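Local coordinates for uncharacterized protein (Archaeoglobus fulgidus, PDB 3LOT), which probably acts as a zinc-dependent beta-keto acid cleavage enzyme with a TIM-barrel fold, cleaving 3-keto-5-aminohexanoate, at residues E36-A41 and G47-H52; Y70-I75 and V81-T86. All blocks are in the same frame, centred on the assembly; numbering follows the deposited sequence. Where two conformers were deposited one is given.

Contact 1 (E36-A41 and G47-H52). With ZN (zinc ion), chain P.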
loop_
_atom_site.group_PDB
_atom_site.type_symbol
_atom_site.label_atom_id
_atom_site.label_comp_id
_atom_site.label_asym_id
_atom_site.label_seq_id
_atom_site.Cartn_x
_atom_site.Cartn_y
_atom_site.Cartn_z
ATOM N N GLU D 36 -27.452 27.661 17.189
ATOM C CA GLU D 36 -27.282 27.164 18.552
ATOM C C GLU D 36 -26.408 25.915 18.586
ATOM O O GLU D 36 -25.542 25.786 19.454
ATOM C CB GLU D 36 -28.634 26.888 19.221
ATOM C CG GLU D 36 -29.362 28.121 19.618
ATOM C CD GLU D 36 -28.540 28.967 20.624
ATOM O OE1 GLU D 36 -28.138 28.374 21.683
ATOM O OE2 GLU D 36 -28.312 30.210 20.353
ATOM N N GLU D 37 -26.593 25.019 17.620
ATOM C CA GLU D 37 -25.768 23.824 17.552
ATOM C C GLU D 37 -24.336 24.135 17.179
ATOM O O GLU D 37 -23.460 23.475 17.677
ATOM C CB GLU D 37 -26.325 22.852 16.533
ATOM C CG GLU D 37 -27.514 22.124 17.035
ATOM C CD GLU D 37 -27.105 20.952 17.940
ATOM O OE1 GLU D 37 -26.759 19.837 17.404
ATOM O OE2 GLU D 37 -27.144 21.180 19.177
ATOM N N ALA D 38 -24.090 25.142 16.331
ATOM C CA ALA D 38 -22.728 25.535 16.000
ATOM C C ALA D 38 -22.003 26.075 17.265
ATOM O O ALA D 38 -20.844 25.739 17.507
ATOM C CB ALA D 38 -22.724 26.574 14.899
ATOM N N VAL D 39 -22.695 26.931 18.029
ATOM C CA VAL D 39 -22.135 27.594 19.233
ATOM C C VAL D 39 -21.877 26.517 20.302
ATOM O O VAL D 39 -20.800 26.459 20.938
ATOM C CB VAL D 39 -23.026 28.758 19.714
ATOM C CG1 VAL D 39 -22.463 29.381 20.991
ATOM C CG2 VAL D 39 -23.143 29.822 18.605
ATOM N N LYS D 40 -22.829 25.609 20.469
ATOM C CA LYS D 40 -22.598 24.472 21.355
ATOM C C LYS D 40 -21.410 23.606 20.909
ATOM O O LYS D 40 -20.654 23.146 21.741
ATOM C CB LYS D 40 -23.857 23.626 21.490
ATOM C CG LYS D 40 -24.949 24.385 22.293
ATOM C CD LYS D 40 -26.287 23.672 22.351
ATOM C CE LYS D 40 -27.426 24.693 22.608
ATOM N NZ LYS D 40 -28.755 24.049 22.774
ATOM N N ALA D 41 -21.251 23.384 19.611
ATOM C CA ALA D 41 -20.152 22.563 19.122
ATOM C C ALA D 41 -18.778 23.204 19.401
ATOM O O ALA D 41 -17.818 22.533 19.858
ATOM C CB ALA D 41 -20.341 22.289 17.612
ATOM N N GLY D 47 -13.007 23.823 16.924
ATOM C CA GLY D 47 -12.389 25.073 16.573
ATOM C C GLY D 47 -12.956 25.638 15.283
ATOM O O GLY D 47 -12.775 26.845 15.008
HETATM N N MSE D 48 -13.592 24.759 14.499
HETATM C CA MSE D 48 -14.249 25.111 13.236
HETATM C C MSE D 48 -15.625 24.431 13.128
HETATM O O MSE D 48 -15.797 23.268 13.508
HETATM C CB MSE D 48 -13.374 24.709 12.039
HETATM C CG MSE D 48 -13.803 25.352 10.696
HETATM SE SE MSE D 48 -12.423 25.443 9.282
HETATM C CE MSE D 48 -11.578 23.673 9.397
ATOM N N VAL D 49 -16.589 25.184 12.605
ATOM C CA VAL D 49 -17.892 24.666 12.281
ATOM C C VAL D 49 -18.145 24.792 10.781
ATOM O O VAL D 49 -17.780 25.795 10.141
ATOM C CB VAL D 49 -19.026 25.342 13.088
ATOM C CG1 VAL D 49 -18.882 25.001 14.518
ATOM C CG2 VAL D 49 -19.099 26.835 12.875
ATOM N N HIS D 50 -18.786 23.768 10.234
ATOM C CA HIS D 50 -19.122 23.748 8.825
ATOM C C HIS D 50 -20.625 23.903 8.620
ATOM O O HIS D 50 -21.377 23.131 9.153
ATOM C CB HIS D 50 -18.599 22.467 8.215
ATOM C CG HIS D 50 -18.904 22.339 6.777
ATOM N ND1 HIS D 50 -18.464 23.249 5.840
ATOM C CD2 HIS D 50 -19.643 21.422 6.104
ATOM C CE1 HIS D 50 -18.898 22.881 4.650
ATOM N NE2 HIS D 50 -19.588 21.765 4.782
ATOM N N ILE D 51 -21.018 24.935 7.866
ATOM C CA ILE D 51 -22.410 25.405 7.796
ATOM C C ILE D 51 -23.048 25.219 6.400
ATOM O O ILE D 51 -22.463 25.633 5.385
ATOM C CB ILE D 51 -22.516 26.916 8.221
ATOM C CG1 ILE D 51 -22.037 27.115 9.686
ATOM C CG2 ILE D 51 -23.943 27.481 8.010
ATOM C CD1 ILE D 51 -22.678 26.206 10.747
ATOM N N HIS D 52 -24.193 24.539 6.374
ATOM C CA HIS D 52 -25.184 24.630 5.298
ATOM C C HIS D 52 -26.442 25.380 5.779
ATOM O O HIS D 52 -26.731 25.432 6.971
ATOM C CB HIS D 52 -25.684 23.258 4.868
ATOM C CG HIS D 52 -24.665 22.399 4.181
ATOM N ND1 HIS D 52 -24.904 21.794 2.957
ATOM C CD2 HIS D 52 -23.425 22.010 4.557
ATOM C CE1 HIS D 52 -23.844 21.097 2.603
ATOM N NE2 HIS D 52 -22.933 21.219 3.550
HETATM ZN ZN ZN P . -20.947 20.030 3.754
#
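Val49 meets Ala38 and Ala41 where helix 31-43 packs on strand 48-54, the second strand of a beta-alpha-beta unit in the TIM barrel. The two short axes run at 160°, as expected of a helix returning along the outside of the barrel. Both methyls of Val49 take part. CG1 lies 3.7 Å from Ala38 O and 4.4 Å from Ala41 CB, while CG2 comes within 4.2 Å of Ala38 CB. The two alanines present only methyls to the strand, which lets the helix backbone itself, carbonyl included, come up against the valine.

His50 leaves the opposite side of the strand. With CG anti to the backbone N, its NE2 sits 2.4 Å from the zinc ion. The metal is off the ring's bisector, 3.0 Å from His50 CD2 but 3.6 Å from His50 CE1, and ND1 on the far side of the ring is hydrogen-bonded to Asn84 OD1, a second-shell bond that would be expected to limit rotation of the imidazole.

At Ile51 the chain faces the helices again. Its CB does not aim straight at helix 31-43, but two successive turns (chi1 -61°, chi2 -52°) fold CD1 back to 4.2 Å from Ala38 CB, and the same side chain also touches Ile71 and Ile75 of helix 65-78.

His52 completes the pair of imidazole ligands, its NE2 2.3 Å from the zinc ion and the metal midway between its CD2 and CE1; Glu262 OE2 is a further ligand. The chemistry of the two faces thus divides cleanly: methyl packing on an alanine-lined helix fixes the outer face of the strand, and from its inner face His50 carries NE2 to the metal.

Contact 2 (Y70-I75 and V81-T86)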
loop_
_atom_site.group_PDB
_atom_site.type_symbol
_atom_site.label_atom_id
_atom_site.label_comp_id
_atom_site.label_asym_id
_atom_site.label_seq_id
_atom_site.Cartn_x
_atom_site.Cartn_y
_atom_site.Cartn_z
ATOM N N TYR D 70 -27.711 35.314 7.796
ATOM C CA TYR D 70 -28.300 35.286 9.120
ATOM C C TYR D 70 -27.584 34.309 10.044
ATOM O O TYR D 70 -27.199 34.688 11.150
ATOM C CB TYR D 70 -29.804 34.978 9.040
ATOM C CG TYR D 70 -30.470 34.846 10.373
ATOM C CD1 TYR D 70 -30.998 35.968 11.041
ATOM C CD2 TYR D 70 -30.586 33.608 10.971
ATOM C CE1 TYR D 70 -31.625 35.824 12.292
ATOM C CE2 TYR D 70 -31.171 33.451 12.188
ATOM C CZ TYR D 70 -31.681 34.548 12.866
ATOM O OH TYR D 70 -32.292 34.337 14.084
ATOM N N ILE D 71 -27.436 33.060 9.607
ATOM C CA ILE D 71 -26.799 32.013 10.410
ATOM C C ILE D 71 -25.372 32.397 10.826
ATOM O O ILE D 71 -24.996 32.337 12.005
ATOM C CB ILE D 71 -26.742 30.676 9.653
ATOM C CG1 ILE D 71 -28.161 30.165 9.397
ATOM C CG2 ILE D 71 -25.967 29.645 10.442
ATOM C CD1 ILE D 71 -28.243 28.937 8.546
ATOM N N CYS D 72 -24.602 32.889 9.871
ATOM C CA CYS D 72 -23.183 33.193 10.140
ATOM C C CYS D 72 -23.047 34.393 11.052
ATOM O O CYS D 72 -22.231 34.388 11.967
ATOM C CB CYS D 72 -22.413 33.379 8.837
ATOM S SG CYS D 72 -22.363 31.847 7.933
ATOM N N ARG D 73 -23.884 35.406 10.841
ATOM C CA ARG D 73 -23.823 36.586 11.673
ATOM C C ARG D 73 -24.166 36.256 13.126
ATOM O O ARG D 73 -23.522 36.733 14.058
ATOM C CB ARG D 73 -24.778 37.674 11.157
ATOM C CG ARG D 73 -24.762 38.955 12.017
ATOM C CD ARG D 73 -25.682 40.063 11.448
ATOM N NE ARG D 73 -27.023 39.544 11.154
ATOM C CZ ARG D 73 -27.604 39.516 9.949
ATOM N NH1 ARG D 73 -27.012 40.015 8.868
ATOM N NH2 ARG D 73 -28.834 39.011 9.836
ATOM N N GLU D 74 -25.192 35.442 13.309
ATOM C CA GLU D 74 -25.636 35.060 14.642
ATOM C C GLU D 74 -24.632 34.168 15.345
ATOM O O GLU D 74 -24.457 34.299 16.558
ATOM C CB GLU D 74 -27.016 34.381 14.568
ATOM C CG GLU D 74 -28.147 35.340 14.143
ATOM C CD GLU D 74 -28.574 36.269 15.274
ATOM O OE1 GLU D 74 -28.910 35.762 16.354
ATOM O OE2 GLU D 74 -28.579 37.493 15.091
ATOM N N ILE D 75 -23.981 33.248 14.621
ATOM C CA ILE D 75 -22.914 32.447 15.252
ATOM C C ILE D 75 -21.793 33.403 15.717
ATOM O O ILE D 75 -21.309 33.349 16.887
ATOM C CB ILE D 75 -22.318 31.363 14.321
ATOM C CG1 ILE D 75 -23.360 30.291 13.973
ATOM C CG2 ILE D 75 -21.122 30.658 15.024
ATOM C CD1 ILE D 75 -22.981 29.429 12.755
ATOM N N VAL D 81 -15.535 30.987 16.941
ATOM C CA VAL D 81 -15.353 29.827 16.085
ATOM C C VAL D 81 -15.132 30.208 14.631
ATOM O O VAL D 81 -15.726 31.183 14.132
ATOM C CB VAL D 81 -16.579 28.872 16.179
ATOM C CG1 VAL D 81 -17.811 29.486 15.504
ATOM C CG2 VAL D 81 -16.233 27.485 15.603
ATOM N N VAL D 82 -14.265 29.452 13.945
ATOM C CA VAL D 82 -14.084 29.631 12.508
ATOM C C VAL D 82 -15.329 29.068 11.775
ATOM O O VAL D 82 -15.743 27.924 11.988
ATOM C CB VAL D 82 -12.756 28.987 11.988
ATOM C CG1 VAL D 82 -12.599 29.167 10.474
ATOM C CG2 VAL D 82 -11.519 29.613 12.713
ATOM N N ILE D 83 -15.955 29.920 10.972
ATOM C CA ILE D 83 -17.195 29.578 10.279
ATOM C C ILE D 83 -16.870 29.232 8.832
ATOM O O ILE D 83 -16.506 30.111 8.001
ATOM C CB ILE D 83 -18.224 30.740 10.338
ATOM C CG1 ILE D 83 -18.525 31.135 11.812
ATOM C CG2 ILE D 83 -19.458 30.325 9.519
ATOM C CD1 ILE D 83 -19.215 32.499 12.014
ATOM N N ASN D 84 -16.894 27.943 8.558
ATOM C CA ASN D 84 -16.615 27.379 7.228
ATOM C C ASN D 84 -17.950 27.186 6.514
ATOM O O ASN D 84 -18.795 26.423 6.998
ATOM C CB ASN D 84 -15.911 26.019 7.436
ATOM C CG ASN D 84 -15.591 25.270 6.120
ATOM O OD1 ASN D 84 -16.397 25.256 5.204
ATOM N ND2 ASN D 84 -14.432 24.578 6.071
ATOM N N VAL D 85 -18.102 27.821 5.355
ATOM C CA VAL D 85 -19.343 27.778 4.579
ATOM C C VAL D 85 -19.249 26.789 3.394
ATOM O O VAL D 85 -18.223 26.697 2.733
ATOM C CB VAL D 85 -19.642 29.189 4.056
ATOM C CG1 VAL D 85 -20.962 29.228 3.340
ATOM C CG2 VAL D 85 -19.616 30.159 5.220
ATOM N N THR D 86 -20.325 26.061 3.120
ATOM C CA THR D 86 -20.339 25.182 1.970
ATOM C C THR D 86 -20.581 25.976 0.688
ATOM O O THR D 86 -21.296 26.976 0.656
ATOM C CB THR D 86 -21.413 24.128 2.086
ATOM O OG1 THR D 86 -21.235 23.168 1.043
ATOM C CG2 THR D 86 -22.812 24.783 1.959
#
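Ile83 packs against Cys72 and Ile75 in another helix-to-strand layer of the same alpha/beta barrel, where helix 65-78 covers the outside of strand 82-85. The antiparallel run of the short axes, 170° between directions and 9.8 Å at closest approach, is as expected of a barrel in which the helix is the return path between successive parallel strands, and the two segments bury 208 Å² between them.

One kind of contact is between branched aliphatic side chains. Ile75 uses its CG2 branch twice, meeting Val81 CG1 at 3.5 Å and Ile83 CD1 at 4.0 Å, and its side chain crosses both partners obliquely. Val81, just ahead of the strand, closes the end of the interface nearest the helix-strand turn, and it also touches Val49 of the neighbouring strand.

A thiol-to-methyl contact forms the second kind. Cys72 SG lies 3.6 Å from Ile83 CG2; the chi1 of Ile83, -57°, puts CG1 beside the backbone N and leaves CG2 anti to it. The CG1 branch is extended at chi2 (164°) and carries CD1 along the helix surface toward Ile75, so the residue spans one helical turn. Replacing Ile83 with an alanine would probably leave Cys72 SG and Ile75 CG2 without their shared partner and open a gap between helix and strand. Phe314, at the C-terminus, lies against both Cys72 and Ile83.

Polar groups play their part mainly away from this interface: Thr86 OG1, just past the strand, is hydrogen-bonded to the backbone N of both Gly88 and Gly89. One polar atom does belong to the packing itself, for Cys72 O of the helix backbone has the terminal methyl CD1 of Ile83 at 3.6 Å.

How the contacts relate
Contacts 1 and 2 follow one another along the chain; their centres are about 8 Å apart, and their strands 48-54 and 82-85 are parallel neighbours in the barrel. Asn84 joins them through its backbone: Val49 O to Asn84 N and Ile51 N to Asn84 O are each 2.8 Å, both probable hydrogen bonds. On the outside, where Ile75 of helix 65-78 touches Ala38 of helix 31-43, the helices meet through apolar side chains. On the inside, contact 1 carries two zinc ligands, whereas the strand of contact 2 probably adds second-shell support through Asn84, itself no ligand. The side chain of Val85 lies about 9 Å from the zinc ion and about 6 Å from that of His50.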